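Local atomic coordinates of initiator protein NS1 (Human bocavirus, PDB entry 4KW3), a protein that probably binds and nicks the viral replication origin through this N-terminal nuclease domain, starting rolling-circle DNA replication, and unwinds DNA with a separate helicase region. Residues Pro6-Phe11 / Asp203-Phe208; Tyr18-Pro23 / Gly183-Leu188; Tyr211-Asn216 / His255-Tyr260. One frame throughout, in Å; residues are numbered along the deposited sequence.

Contact 1: residues Pro6-Phe11 / Asp203-Phe208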
loop_
_atom_site.group_PDB
_atom_site.type_symbol
_atom_site.label_atom_id
_atom_site.label_comp_id
_atom_site.label_asym_id
_atom_site.label_seq_id
_atom_site.Cartn_x
_atom_site.Cartn_y
_atom_site.Cartn_z
ATOM N N PRO A 6 5.761 -0.257 -19.452
ATOM C CA PRO A 6 5.797 1.204 -19.492
ATOM C C PRO A 6 6.446 1.763 -18.217
ATOM O O PRO A 6 5.757 2.149 -17.268
ATOM C CB PRO A 6 4.308 1.569 -19.524
ATOM C CG PRO A 6 3.603 0.394 -18.781
ATOM C CD PRO A 6 4.628 -0.733 -18.634
ATOM N N VAL A 7 7.769 1.785 -18.180
ATOM C CA VAL A 7 8.488 2.310 -17.019
ATOM C C VAL A 7 8.273 3.833 -16.784
ATOM O O VAL A 7 8.393 4.633 -17.700
ATOM C CB VAL A 7 9.982 1.938 -17.157
ATOM C CG1 VAL A 7 10.892 3.061 -16.776
ATOM C CG2 VAL A 7 10.293 0.658 -16.381
ATOM N N ILE A 8 7.964 4.224 -15.552
ATOM C CA ILE A 8 7.748 5.631 -15.214
ATOM C C ILE A 8 9.069 6.394 -15.325
ATOM O O ILE A 8 10.114 5.892 -14.910
ATOM C CB ILE A 8 7.128 5.801 -13.797
ATOM C CG1 ILE A 8 6.824 7.264 -13.510
ATOM C CG2 ILE A 8 8.041 5.220 -12.688
ATOM C CD1 ILE A 8 6.108 7.486 -12.157
ATOM N N ARG A 9 9.036 7.585 -15.927
ATOM C CA ARG A 9 10.276 8.305 -16.234
ATOM C C ARG A 9 10.330 9.683 -15.621
ATOM O O ARG A 9 11.376 10.340 -15.630
ATOM C CB ARG A 9 10.479 8.406 -17.742
ATOM C CG ARG A 9 10.871 7.106 -18.389
ATOM C CD ARG A 9 10.820 7.162 -19.915
ATOM N NE ARG A 9 11.208 5.851 -20.445
ATOM C CZ ARG A 9 12.469 5.439 -20.576
ATOM N NH1 ARG A 9 13.478 6.241 -20.247
ATOM N NH2 ARG A 9 12.722 4.229 -21.047
ATOM N N ALA A 10 9.205 10.098 -15.052
ATOM C CA ALA A 10 9.075 11.438 -14.519
ATOM C C ALA A 10 8.149 11.489 -13.306
ATOM O O ALA A 10 7.143 10.773 -13.250
ATOM C CB ALA A 10 8.568 12.357 -15.614
ATOM N N PHE A 11 8.450 12.375 -12.363
ATOM C CA PHE A 11 7.628 12.476 -11.161
ATOM C C PHE A 11 7.460 13.922 -10.692
ATOM O O PHE A 11 8.433 14.551 -10.300
ATOM C CB PHE A 11 8.213 11.625 -10.020
ATOM C CG PHE A 11 7.189 11.213 -8.992
ATOM C CD1 PHE A 11 6.738 12.121 -8.033
ATOM C CD2 PHE A 11 6.661 9.915 -8.995
ATOM C CE1 PHE A 11 5.779 11.757 -7.098
ATOM C CE2 PHE A 11 5.720 9.529 -8.050
ATOM C CZ PHE A 11 5.269 10.463 -7.098
ATOM N N ASP A 203 14.175 12.946 -4.343
ATOM C CA ASP A 203 14.218 12.046 -5.494
ATOM C C ASP A 203 13.188 10.914 -5.409
ATOM O O ASP A 203 13.538 9.778 -5.086
ATOM C CB ASP A 203 15.634 11.480 -5.626
ATOM C CG ASP A 203 15.913 10.914 -7.002
ATOM O OD1 ASP A 203 14.947 10.578 -7.725
ATOM O OD2 ASP A 203 17.106 10.840 -7.377
ATOM N N PRO A 204 11.914 11.214 -5.699
ATOM C CA PRO A 204 10.878 10.180 -5.582
ATOM C C PRO A 204 11.145 8.897 -6.390
ATOM O O PRO A 204 10.931 7.811 -5.852
ATOM C CB PRO A 204 9.605 10.888 -6.079
ATOM C CG PRO A 204 10.067 12.103 -6.791
ATOM C CD PRO A 204 11.348 12.509 -6.101
ATOM N N LEU A 205 11.601 9.005 -7.635
ATOM C CA LEU A 205 11.924 7.803 -8.412
ATOM C C LEU A 205 13.038 6.968 -7.782
ATOM O O LEU A 205 12.955 5.742 -7.768
ATOM C CB LEU A 205 12.290 8.130 -9.863
ATOM C CG LEU A 205 11.111 8.709 -10.647
ATOM C CD1 LEU A 205 11.407 8.727 -12.137
ATOM C CD2 LEU A 205 9.817 7.967 -10.326
ATOM N N ARG A 206 14.086 7.610 -7.273
ATOM C CA ARG A 206 15.164 6.829 -6.681
ATOM C C ARG A 206 14.745 6.185 -5.376
ATOM O O ARG A 206 15.215 5.097 -5.032
ATOM C CB ARG A 206 16.457 7.635 -6.545
ATOM C CG ARG A 206 17.322 7.546 -7.790
ATOM C CD ARG A 206 18.700 8.208 -7.676
ATOM N NE ARG A 206 19.380 8.081 -8.960
ATOM C CZ ARG A 206 19.173 8.892 -9.990
ATOM N NH1 ARG A 206 18.342 9.921 -9.868
ATOM N NH2 ARG A 206 19.812 8.684 -11.134
ATOM N N PHE A 207 13.852 6.850 -4.650
ATOM C CA PHE A 207 13.341 6.267 -3.421
ATOM C C PHE A 207 12.480 5.046 -3.761
ATOM O O PHE A 207 12.581 3.996 -3.109
ATOM C CB PHE A 207 12.577 7.287 -2.589
ATOM C CG PHE A 207 11.950 6.695 -1.383
ATOM C CD1 PHE A 207 12.733 6.336 -0.294
ATOM C CD2 PHE A 207 10.581 6.429 -1.359
ATOM C CE1 PHE A 207 12.177 5.745 0.818
ATOM C CE2 PHE A 207 10.002 5.847 -0.250
ATOM C CZ PHE A 207 10.796 5.500 0.845
ATOM N N PHE A 208 11.652 5.192 -4.796
ATOM C CA PHE A 208 10.871 4.079 -5.351
ATOM C C PHE A 208 11.775 2.921 -5.777
ATOM O O PHE A 208 11.584 1.778 -5.353
ATOM C CB PHE A 208 10.063 4.571 -6.564
ATOM C CG PHE A 208 9.215 3.506 -7.228
ATOM C CD1 PHE A 208 8.383 2.679 -6.478
ATOM C CD2 PHE A 208 9.234 3.354 -8.611
ATOM C CE1 PHE A 208 7.593 1.714 -7.089
ATOM C CE2 PHE A 208 8.448 2.371 -9.243
ATOM C CZ PHE A 208 7.624 1.552 -8.476
#

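Contact 2: residues Tyr18-Pro23 / Gly183-Leu188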
loop_
_atom_site.group_PDB
_atom_site.type_symbol
_atom_site.label_atom_id
_atom_site.label_comp_id
_atom_site.label_asym_id
_atom_site.label_seq_id
_atom_site.Cartn_x
_atom_site.Cartn_y
_atom_site.Cartn_z
ATOM N N TYR A 18 4.511 9.461 2.592
ATOM C CA TYR A 18 3.794 9.177 3.839
ATOM C C TYR A 18 3.771 7.680 4.153
ATOM O O TYR A 18 3.865 6.829 3.253
ATOM C CB TYR A 18 2.347 9.665 3.760
ATOM C CG TYR A 18 2.172 11.157 3.554
ATOM C CD1 TYR A 18 2.180 11.712 2.280
ATOM C CD2 TYR A 18 1.961 12.004 4.635
ATOM C CE1 TYR A 18 1.986 13.072 2.089
ATOM C CE2 TYR A 18 1.790 13.352 4.458
ATOM C CZ TYR A 18 1.802 13.889 3.181
ATOM O OH TYR A 18 1.636 15.258 3.018
ATOM N N VAL A 19 3.616 7.362 5.434
ATOM C CA VAL A 19 3.346 5.994 5.832
ATOM C C VAL A 19 2.023 5.928 6.579
ATOM O O VAL A 19 1.837 6.581 7.613
ATOM C CB VAL A 19 4.459 5.384 6.709
ATOM C CG1 VAL A 19 4.051 3.955 7.123
ATOM C CG2 VAL A 19 5.751 5.339 5.946
ATOM N N PHE A 20 1.110 5.130 6.034
ATOM C CA PHE A 20 -0.171 4.852 6.657
ATOM C C PHE A 20 -0.090 3.504 7.362
ATOM O O PHE A 20 0.348 2.536 6.765
ATOM C CB PHE A 20 -1.278 4.812 5.595
ATOM C CG PHE A 20 -2.543 4.153 6.074
ATOM C CD1 PHE A 20 -3.481 4.873 6.800
ATOM C CD2 PHE A 20 -2.787 2.808 5.814
ATOM C CE1 PHE A 20 -4.636 4.267 7.256
ATOM C CE2 PHE A 20 -3.947 2.197 6.267
ATOM C CZ PHE A 20 -4.876 2.931 6.984
ATOM N N LYS A 21 -0.477 3.452 8.634
ATOM C CA LYS A 21 -0.561 2.202 9.399
ATOM C C LYS A 21 -2.027 1.812 9.572
ATOM O O LYS A 21 -2.812 2.602 10.089
ATOM C CB LYS A 21 0.035 2.384 10.792
ATOM C CG LYS A 21 1.404 1.800 11.009
ATOM C CD LYS A 21 1.701 1.662 12.513
ATOM C CE LYS A 21 2.000 3.014 13.190
ATOM N NZ LYS A 21 3.461 3.284 13.395
ATOM N N PHE A 22 -2.415 0.614 9.147
ATOM C CA PHE A 22 -3.780 0.154 9.406
ATOM C C PHE A 22 -4.052 0.075 10.933
ATOM O O PHE A 22 -3.397 -0.668 11.663
ATOM C CB PHE A 22 -4.023 -1.197 8.731
ATOM C CG PHE A 22 -5.467 -1.564 8.643
ATOM C CD1 PHE A 22 -6.098 -2.196 9.695
ATOM C CD2 PHE A 22 -6.202 -1.257 7.514
ATOM C CE1 PHE A 22 -7.438 -2.515 9.616
ATOM C CE2 PHE A 22 -7.540 -1.579 7.431
ATOM C CZ PHE A 22 -8.157 -2.207 8.486
ATOM N N PRO A 23 -5.023 0.846 11.429
ATOM C CA PRO A 23 -5.111 0.962 12.891
ATOM C C PRO A 23 -5.795 -0.219 13.608
ATOM O O PRO A 23 -6.770 -0.018 14.339
ATOM C CB PRO A 23 -5.908 2.254 13.089
ATOM C CG PRO A 23 -6.682 2.470 11.779
ATOM C CD PRO A 23 -6.147 1.504 10.740
ATOM N N GLY A 183 -0.460 8.435 15.389
ATOM C CA GLY A 183 0.804 7.974 14.836
ATOM C C GLY A 183 0.679 7.072 13.615
ATOM O O GLY A 183 1.679 6.589 13.091
ATOM N N ASN A 184 -0.552 6.853 13.161
ATOM C CA ASN A 184 -0.844 5.953 12.049
ATOM C C ASN A 184 -0.810 6.625 10.690
ATOM O O ASN A 184 -1.118 6.009 9.671
ATOM C CB ASN A 184 -2.199 5.297 12.261
ATOM C CG ASN A 184 -2.268 4.574 13.566
ATOM O OD1 ASN A 184 -1.543 3.610 13.780
ATOM N ND2 ASN A 184 -3.115 5.045 14.461
ATOM N N MET A 185 -0.487 7.909 10.682
ATOM C CA MET A 185 -0.266 8.612 9.428
ATOM C C MET A 185 0.919 9.543 9.660
ATOM O O MET A 185 0.824 10.507 10.425
ATOM C CB MET A 185 -1.517 9.400 8.994
ATOM C CG MET A 185 -1.441 9.889 7.561
ATOM S SD MET A 185 -1.206 8.465 6.472
ATOM C CE MET A 185 -1.148 9.234 4.890
ATOM N N GLN A 186 2.047 9.243 9.030
ATOM C CA GLN A 186 3.241 10.048 9.263
ATOM C C GLN A 186 3.898 10.415 7.958
ATOM O O GLN A 186 3.795 9.667 6.982
ATOM C CB GLN A 186 4.221 9.326 10.188
ATOM C CG GLN A 186 3.632 9.090 11.580
ATOM C CD GLN A 186 4.658 8.633 12.580
ATOM O OE1 GLN A 186 5.674 9.289 12.767
ATOM N NE2 GLN A 186 4.405 7.505 13.229
ATOM N N ILE A 187 4.523 11.590 7.924
ATOM C CA ILE A 187 5.312 11.982 6.764
ATOM C C ILE A 187 6.780 11.574 7.009
ATOM O O ILE A 187 7.279 11.689 8.120
ATOM C CB ILE A 187 5.172 13.499 6.493
ATOM C CG1 ILE A 187 5.803 13.893 5.156
ATOM C CG2 ILE A 187 5.742 14.352 7.629
ATOM C CD1 ILE A 187 5.249 15.215 4.609
ATOM N N LEU A 188 7.468 11.078 5.984
ATOM C CA LEU A 188 8.896 10.797 6.126
ATOM C C LEU A 188 9.751 12.047 6.024
ATOM O O LEU A 188 9.726 12.756 5.021
ATOM C CB LEU A 188 9.390 9.786 5.100
ATOM C CG LEU A 188 8.743 8.411 5.194
ATOM C CD1 LEU A 188 9.535 7.443 4.335
ATOM C CD2 LEU A 188 8.650 7.972 6.651
#

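Contact 3: residues Tyr211-Asn216 / His255-Tyr260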
loop_
_atom_site.group_PDB
_atom_site.type_symbol
_atom_site.label_atom_id
_atom_site.label_comp_id
_atom_site.label_asym_id
_atom_site.label_seq_id
_atom_site.Cartn_x
_atom_site.Cartn_y
_atom_site.Cartn_z
ATOM N N TYR A 211 14.201 1.684 -2.533
ATOM C CA TYR A 211 13.652 1.216 -1.271
ATOM C C TYR A 211 12.354 0.422 -1.460
ATOM O O TYR A 211 12.181 -0.601 -0.832
ATOM C CB TYR A 211 13.474 2.341 -0.211
ATOM C CG TYR A 211 12.752 1.779 0.999
ATOM C CD1 TYR A 211 13.448 1.051 1.977
ATOM C CD2 TYR A 211 11.360 1.896 1.129
ATOM C CE1 TYR A 211 12.781 0.471 3.055
ATOM C CE2 TYR A 211 10.687 1.320 2.205
ATOM C CZ TYR A 211 11.407 0.602 3.161
ATOM O OH TYR A 211 10.751 0.025 4.230
ATOM N N LEU A 212 11.475 0.838 -2.360
ATOM C CA LEU A 212 10.186 0.151 -2.511
ATOM C C LEU A 212 10.244 -1.064 -3.471
ATOM O O LEU A 212 9.663 -2.110 -3.184
ATOM C CB LEU A 212 9.107 1.137 -2.953
ATOM C CG LEU A 212 8.702 2.228 -1.948
ATOM C CD1 LEU A 212 7.628 3.116 -2.557
ATOM C CD2 LEU A 212 8.192 1.609 -0.633
ATOM N N LEU A 213 10.959 -0.929 -4.590
ATOM C CA LEU A 213 11.021 -1.988 -5.598
ATOM C C LEU A 213 11.684 -3.300 -5.176
ATOM O O LEU A 213 11.102 -4.375 -5.349
ATOM C CB LEU A 213 11.646 -1.482 -6.897
ATOM C CG LEU A 213 10.669 -0.722 -7.784
ATOM C CD1 LEU A 213 11.268 -0.575 -9.152
ATOM C CD2 LEU A 213 9.333 -1.461 -7.824
ATOM N N PRO A 214 12.888 -3.231 -4.593
ATOM C CA PRO A 214 13.570 -4.525 -4.430
ATOM C C PRO A 214 13.124 -5.302 -3.193
ATOM O O PRO A 214 13.887 -5.547 -2.270
ATOM C CB PRO A 214 15.045 -4.129 -4.363
ATOM C CG PRO A 214 15.040 -2.746 -3.794
ATOM C CD PRO A 214 13.722 -2.095 -4.154
ATOM N N LYS A 215 11.856 -5.687 -3.201
ATOM C CA LYS A 215 11.295 -6.521 -2.152
ATOM C C LYS A 215 10.616 -7.725 -2.800
ATOM O O LYS A 215 10.200 -7.669 -3.960
ATOM C CB LYS A 215 10.288 -5.727 -1.315
ATOM C CG LYS A 215 10.865 -4.486 -0.671
ATOM C CD LYS A 215 9.843 -3.800 0.204
ATOM C CE LYS A 215 10.414 -2.550 0.861
ATOM N NZ LYS A 215 9.568 -2.110 2.007
ATOM N N ASN A 216 10.494 -8.818 -2.059
ATOM C CA ASN A 216 9.753 -9.960 -2.580
ATOM C C ASN A 216 8.302 -9.821 -2.154
ATOM O O ASN A 216 7.994 -9.102 -1.201
ATOM C CB ASN A 216 10.362 -11.267 -2.096
ATOM C CG ASN A 216 11.814 -11.419 -2.525
ATOM O OD1 ASN A 216 12.163 -11.140 -3.680
ATOM N ND2 ASN A 216 12.667 -11.879 -1.609
ATOM N N HIS A 255 4.963 -10.352 -12.066
ATOM C CA HIS A 255 5.917 -11.015 -12.962
ATOM C C HIS A 255 6.832 -10.047 -13.733
ATOM O O HIS A 255 7.798 -10.473 -14.335
ATOM C CB HIS A 255 5.196 -11.975 -13.917
ATOM C CG HIS A 255 4.203 -11.300 -14.799
ATOM N ND1 HIS A 255 2.888 -11.105 -14.426
ATOM C CD2 HIS A 255 4.332 -10.756 -16.033
ATOM C CE1 HIS A 255 2.250 -10.472 -15.395
ATOM N NE2 HIS A 255 3.103 -10.247 -16.381
ATOM N N TYR A 256 6.555 -8.749 -13.671
ATOM C CA TYR A 256 7.414 -7.759 -14.307
ATOM C C TYR A 256 8.269 -6.980 -13.303
ATOM O O TYR A 256 9.069 -6.142 -13.731
ATOM C CB TYR A 256 6.584 -6.741 -15.102
ATOM C CG TYR A 256 5.825 -7.285 -16.289
ATOM C CD1 TYR A 256 6.377 -8.257 -17.113
ATOM C CD2 TYR A 256 4.536 -6.834 -16.576
ATOM C CE1 TYR A 256 5.673 -8.755 -18.208
ATOM C CE2 TYR A 256 3.824 -7.327 -17.662
ATOM C CZ TYR A 256 4.398 -8.287 -18.475
ATOM O OH TYR A 256 3.696 -8.778 -19.557
ATOM N N ARG A 257 8.077 -7.201 -11.993
ATOM C CA ARG A 257 8.700 -6.313 -10.969
ATOM C C ARG A 257 10.222 -6.219 -11.166
ATOM O O ARG A 257 10.762 -5.130 -11.347
ATOM C CB ARG A 257 8.315 -6.641 -9.481
ATOM C CG ARG A 257 8.995 -5.702 -8.435
ATOM C CD ARG A 257 8.671 -5.947 -6.928
ATOM N NE ARG A 257 7.443 -5.277 -6.568
ATOM C CZ ARG A 257 7.313 -4.261 -5.721
ATOM N NH1 ARG A 257 8.327 -3.763 -5.031
ATOM N NH2 ARG A 257 6.111 -3.767 -5.534
ATOM N N LYS A 258 10.909 -7.359 -11.172
ATOM C CA LYS A 258 12.362 -7.336 -11.233
ATOM C C LYS A 258 12.858 -6.693 -12.527
ATOM O O LYS A 258 13.840 -5.942 -12.513
ATOM C CB LYS A 258 12.959 -8.725 -11.041
ATOM C CG LYS A 258 14.452 -8.707 -10.925
ATOM C CD LYS A 258 14.895 -8.982 -9.506
ATOM C CE LYS A 258 15.833 -10.171 -9.462
ATOM N NZ LYS A 258 17.061 -9.877 -10.236
ATOM N N ASN A 259 12.180 -6.963 -13.637
ATOM C CA ASN A 259 12.577 -6.319 -14.879
ATOM C C ASN A 259 12.312 -4.814 -14.860
ATOM O O ASN A 259 13.135 -4.020 -15.326
ATOM C CB ASN A 259 11.917 -6.979 -16.090
ATOM C CG ASN A 259 12.413 -6.399 -17.399
ATOM O OD1 ASN A 259 11.634 -6.134 -18.313
ATOM N ND2 ASN A 259 13.722 -6.170 -17.484
ATOM N N TYR A 260 11.175 -4.427 -14.294
ATOM C CA TYR A 260 10.831 -3.007 -14.109
ATOM C C TYR A 260 11.937 -2.296 -13.345
ATOM O O TYR A 260 12.419 -1.253 -13.780
ATOM C CB TYR A 260 9.513 -2.883 -13.355
ATOM C CG TYR A 260 8.828 -1.558 -13.490
ATOM C CD1 TYR A 260 9.206 -0.472 -12.701
ATOM C CD2 TYR A 260 7.748 -1.403 -14.353
ATOM C CE1 TYR A 260 8.545 0.743 -12.792
ATOM C CE2 TYR A 260 7.094 -0.206 -14.461
ATOM C CZ TYR A 260 7.495 0.875 -13.680
ATOM O OH TYR A 260 6.826 2.075 -13.794
#

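Contact 1: residues Pro6-Phe11 / Asp203-Phe208
The irregular chain of P6-F11 runs past the first turn of the helix that begins at P204, and the two backbones come closest at F11 and P204, whose CA atoms are 6.9 Å apart. No hydrogen bond joins the segments; apolar side chains do the work.

P204 lies over one face of the F11 ring in a CH-pi contact, its CB 3.9 Å from the centroid of that ring and 20° off the normal. F11 has CG anti to its backbone N, and CD2 of its ring meets CD2 of L205 obliquely at 3.9 Å. L205 divides its branches: CD2 is shared between F11 and I8, whose CG2 sits 4.0 Å away, while CD1 reaches the backbone carbonyl carbon of R9 at 3.8 Å. The ring of F208, one turn further on, only grazes CG2 of I8.

Just before the helix, D203 is the N-cap. Its OD1 accepts the backbone N-H of R206 from above the carboxylate plane, and its OD2 uses the syn lone pair to take NH1 of R206 in a salt bridge of 2.9 Å. I119 of strand 114-122 also touches F11 and P204. The arrangement is that of an N-terminal arm laid along the capped start of the helix carrying Y211, the predicted nuclease tyrosine.

Contact 2: residues Tyr18-Pro23 / Gly183-Leu188
Strands 18-21 and 185-187 run antiparallel, their axes 4.6 Å apart at the closest and 165° between their directions. V19 and Q186 form the hydrogen-bonded pair: V19 N gives to Q186 O at 2.8 Å, nearly along the C=O axis, and Q186 N returns a bond to V19 O. A third bond, K21 N to N184 O, is the straightest at 171°, although its donor stands above the carbonyl plane. Y18 with I187 and F20 with M185 are the non-hydrogen-bonded pairs.

Those four side chains share one face of the sheet. The Y18 ring and the I187 side chain lie alongside each other and point the same way, with CG1 of I187 over one ring face and CD1 at 3.9 Å from CE2 of Y18; A130 O holds the hydroxyl. M185 starts with CG anti to its backbone N, then bends at chi2 (58°), bringing SD to the edge of the F20 ring and CE to 3.7 Å from CB of Y18. Helix 134-149 packs on this face, F137 meeting both Y18 and M185, and I141 meeting F20.

The sheet is the central one of this Rep-clan nuclease domain, and V19, on the other face, touches H115 and H117, predicted metal ligands on the adjoining strand 114-122. CG2 of V19 also meets CD2 of L188 at 4.0 Å.

Past the last bridge, the side chains of K21 and N184, whose backbones are already bonded, cross at about a right angle. The K21 chain, bent at chi3 and chi4, brings CE near both OD1 of N184 and the carbonyl O of G183. The carbonyl O of G183 accepts NE2 of Q186 on a lone pair, while ND2 of N184 is held by T181 O.

Contact 3: residues Tyr211-Asn216 / His255-Tyr260
H255 and Y256 lead into helix 257-268 without touching Y211-N216, the segment that carries the predicted RCR-3 motif and its nuclease tyrosine, Y211. The Y256 carbonyl accepts the backbone N-H of Y260 and so closes the first helical turn.

R257 makes most of the contact. Its chain leaves the backbone with CG anti to N and stays extended through chi2, then turns at chi3 (-84°), which carries the guanidinium to the carbonyls of L212 and L213. NH1 grips both in succession: L213 O at 2.9 Å, lying in the guanidinium plane, and L212 O at 2.8 Å through a weak, bent bond of 125°. CD2 of L213 lies over one face of the guanidinium, toward the rim, 3.8 Å from NH1 of R257. Q106 takes NH2 of R257 and also gives to L212 O, while Y242 makes a cation-pi contact with the same arginine. The carbonyl of L213 is used twice, since K215 N also bonds to it across the inverse gamma turn centred on P214. As for K215, its NZ ammonium forms a salt bridge with E108, a predicted metal ligand, and makes a weak bond to the Y211 hydroxyl.

Y260, one turn after R257, crosses L213 at about a right angle and presents its ring edge, with CD1 of Y260 4.1 Å from CD1 of L213.

Along the chain, contact 1 joins the N-terminal arm to helix 204-212, contact 2 pairs strands from within the intervening sequence, and contact 3 follows, taking up the same helix and the loop after it. Contacts 1 and 3 are neighbours, their centres 13 Å apart; helix 204-212 continues from one to the other, and a hydrogen bond from I8 N to the Y260 hydroxyl ties the arm to helix 257-268. Contact 2 belongs to the sheet itself, its centre 22 to 23 Å from the other two and on the opposite side of the chain's centre from contact 3, though F207 still packs on L188. Contacts 1 and 3 thus fasten the helix carrying Y211, which probably helps keep it near the predicted metal site.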